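Local coordinates for 49 protein (Murid herpesvirus 4, PDB 6A4V) that probably facilitates viral replication by interacting with the host poly(ADP-ribose) polymerase 1, at residues E163-F168 and W223-K228. Residues are numbered along the deposited sequence; the frame is centred on the assembly and turned at random.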
loop_
_atom_site.group_PDB
_atom_site.type_symbol
_atom_site.label_atom_id
_atom_site.label_comp_id
_atom_site.label_asym_id
_atom_site.label_seq_id
_atom_site.Cartn_x
_atom_site.Cartn_y
_atom_site.Cartn_z
ATOM N N GLU B 163 -28.192 4.282 -13.013
ATOM C CA GLU B 163 -29.301 4.540 -13.928
ATOM C C GLU B 163 -29.001 5.804 -14.741
ATOM O O GLU B 163 -29.045 5.768 -15.971
ATOM C CB GLU B 163 -30.631 4.607 -13.171
ATOM C CG GLU B 163 -31.316 3.249 -13.057
ATOM C CD GLU B 163 -32.402 3.162 -12.003
ATOM O OE1 GLU B 163 -32.968 4.222 -11.660
ATOM O OE2 GLU B 163 -32.669 2.036 -11.514
ATOM N N TRP B 164 -28.626 6.887 -14.044
ATOM C CA TRP B 164 -28.288 8.184 -14.658
ATOM C C TRP B 164 -27.108 8.075 -15.623
ATOM O O TRP B 164 -27.131 8.712 -16.667
ATOM C CB TRP B 164 -28.039 9.227 -13.563
ATOM C CG TRP B 164 -27.766 10.635 -13.992
ATOM C CD1 TRP B 164 -28.680 11.649 -14.017
ATOM C CD2 TRP B 164 -26.485 11.269 -14.181
ATOM N NE1 TRP B 164 -28.078 12.837 -14.342
ATOM C CE2 TRP B 164 -26.732 12.627 -14.488
ATOM C CE3 TRP B 164 -25.171 10.810 -14.266
ATOM C CZ2 TRP B 164 -25.714 13.537 -14.777
ATOM C CZ3 TRP B 164 -24.161 11.706 -14.552
ATOM C CH2 TRP B 164 -24.428 13.052 -14.782
ATOM N N CYS B 165 -26.085 7.290 -15.271
ATOM C CA CYS B 165 -24.928 7.101 -16.160
ATOM C C CYS B 165 -25.364 6.410 -17.460
ATOM O O CYS B 165 -24.840 6.711 -18.541
ATOM C CB CYS B 165 -23.817 6.286 -15.499
ATOM S SG CYS B 165 -22.218 6.443 -16.344
ATOM N N ALA B 166 -26.298 5.462 -17.344
ATOM C CA ALA B 166 -26.752 4.676 -18.480
ATOM C C ALA B 166 -27.511 5.574 -19.475
ATOM O O ALA B 166 -27.184 5.583 -20.668
ATOM C CB ALA B 166 -27.594 3.513 -18.002
ATOM N N CYS B 167 -28.507 6.331 -18.994
ATOM C CA CYS B 167 -29.230 7.279 -19.847
ATOM C C CYS B 167 -28.263 8.064 -20.726
ATOM O O CYS B 167 -28.397 8.104 -21.949
ATOM C CB CYS B 167 -30.006 8.316 -19.054
ATOM S SG CYS B 167 -31.420 7.600 -18.197
ATOM N N PHE B 168 -27.292 8.692 -20.071
ATOM C CA PHE B 168 -26.644 9.820 -20.623
ATOM C C PHE B 168 -25.336 9.411 -21.311
ATOM O O PHE B 168 -24.688 10.255 -21.892
ATOM C CB PHE B 168 -26.505 10.862 -19.517
ATOM C CG PHE B 168 -27.820 11.432 -19.051
ATOM C CD1 PHE B 168 -28.734 11.926 -19.968
ATOM C CD2 PHE B 168 -28.129 11.539 -17.705
ATOM C CE1 PHE B 168 -29.928 12.493 -19.556
ATOM C CE2 PHE B 168 -29.334 12.095 -17.289
ATOM C CZ PHE B 168 -30.233 12.568 -18.217
ATOM N N TRP B 223 -17.147 10.185 -14.782
ATOM C CA TRP B 223 -16.491 10.763 -13.638
ATOM C C TRP B 223 -17.444 11.564 -12.757
ATOM O O TRP B 223 -17.218 11.662 -11.557
ATOM C CB TRP B 223 -15.274 11.586 -14.033
ATOM C CG TRP B 223 -14.162 10.673 -14.430
ATOM C CD1 TRP B 223 -13.682 10.461 -15.686
ATOM C CD2 TRP B 223 -13.412 9.811 -13.570
ATOM N NE1 TRP B 223 -12.678 9.541 -15.666
ATOM C CE2 TRP B 223 -12.475 9.136 -14.376
ATOM C CE3 TRP B 223 -13.361 9.621 -12.188
ATOM C CZ2 TRP B 223 -11.556 8.223 -13.848
ATOM C CZ3 TRP B 223 -12.437 8.748 -11.665
ATOM C CH2 TRP B 223 -11.585 8.022 -12.491
ATOM N N VAL B 224 -18.529 12.089 -13.319
ATOM C CA VAL B 224 -19.469 12.757 -12.467
ATOM C C VAL B 224 -20.136 11.673 -11.614
ATOM O O VAL B 224 -20.325 11.838 -10.453
ATOM C CB VAL B 224 -20.520 13.564 -13.261
ATOM C CG1 VAL B 224 -21.829 13.671 -12.515
ATOM C CG2 VAL B 224 -20.047 14.956 -13.621
ATOM N N SER B 225 -20.543 10.588 -12.253
ATOM C CA SER B 225 -21.182 9.503 -11.593
ATOM C C SER B 225 -20.253 8.988 -10.475
ATOM O O SER B 225 -20.679 8.818 -9.391
ATOM C CB SER B 225 -21.547 8.383 -12.533
ATOM O OG SER B 225 -22.085 8.849 -13.779
ATOM N N VAL B 226 -19.000 8.701 -10.807
ATOM C CA VAL B 226 -18.064 8.217 -9.842
ATOM C C VAL B 226 -17.948 9.243 -8.718
ATOM O O VAL B 226 -17.933 8.899 -7.562
ATOM C CB VAL B 226 -16.670 7.932 -10.427
ATOM C CG1 VAL B 226 -15.696 7.632 -9.300
ATOM C CG2 VAL B 226 -16.695 6.812 -11.430
ATOM N N PHE B 227 -17.827 10.506 -9.058
ATOM C CA PHE B 227 -17.708 11.499 -7.982
ATOM C C PHE B 227 -18.894 11.449 -7.004
ATOM O O PHE B 227 -18.743 11.796 -5.780
ATOM C CB PHE B 227 -17.609 12.894 -8.586
ATOM C CG PHE B 227 -17.439 14.004 -7.587
ATOM C CD1 PHE B 227 -16.254 14.126 -6.877
ATOM C CD2 PHE B 227 -18.392 14.988 -7.441
ATOM C CE1 PHE B 227 -16.106 15.141 -5.949
ATOM C CE2 PHE B 227 -18.224 16.025 -6.526
ATOM C CZ PHE B 227 -17.074 16.102 -5.780
ATOM N N LYS B 228 -20.102 11.194 -7.539
ATOM C CA LYS B 228 -21.320 11.281 -6.732
ATOM C C LYS B 228 -21.303 10.061 -5.808
ATOM O O LYS B 228 -21.571 10.218 -4.601
ATOM C CB LYS B 228 -22.578 11.494 -7.592
ATOM C CG LYS B 228 -23.916 11.011 -7.013
ATOM C CD LYS B 228 -24.695 12.072 -6.236
ATOM C CE LYS B 228 -26.169 11.763 -6.042
ATOM N NZ LYS B 228 -26.990 12.052 -7.241
#
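Trp-164 and Cys-165 meet Val-224 and Ser-225 where two helices of this nearly all-helical fold pack antiparallel, their axes 9.9 Å apart at 174°. Cys-165 and Ser-225 are two small side chains, which suit the point where the backbones are nearest (CA to CA 6.4 Å). Trp-164 reaches across beside them. From CB, its CG stands anti to the backbone N (chi1 -176°), carrying the indole out from the helix, and chi2 of 99° turns its six-membered ring toward helix 213-235. Along the rim, CE3 passes Ser-225 OG at 3.7 Å, and this oxygen lies at the ring edge, near its plane. CZ3 is shared between that oxygen and Val-224 CG1, while CH2, the next atom round the rim, rests 3.5 Å from Val-224 CG1. The indole and the valine side chain cross at about a right angle. The long, flat indole suits this place because it can reach from one helix to the other; the branched valine sets one methyl, CG1, against the CZ3 and CH2 corner. One turn on, Phe-168 places CD2 3.5 Å above one indole face, offset toward the rim, and Tyr-155 packs edge-to-face with the same ring. Ser-225 OG hydrogen-bonds to Val-221 O, one turn earlier, which satisfies the buried hydroxyl. The same OG lies 3.5 Å from both CB and SG of Cys-165.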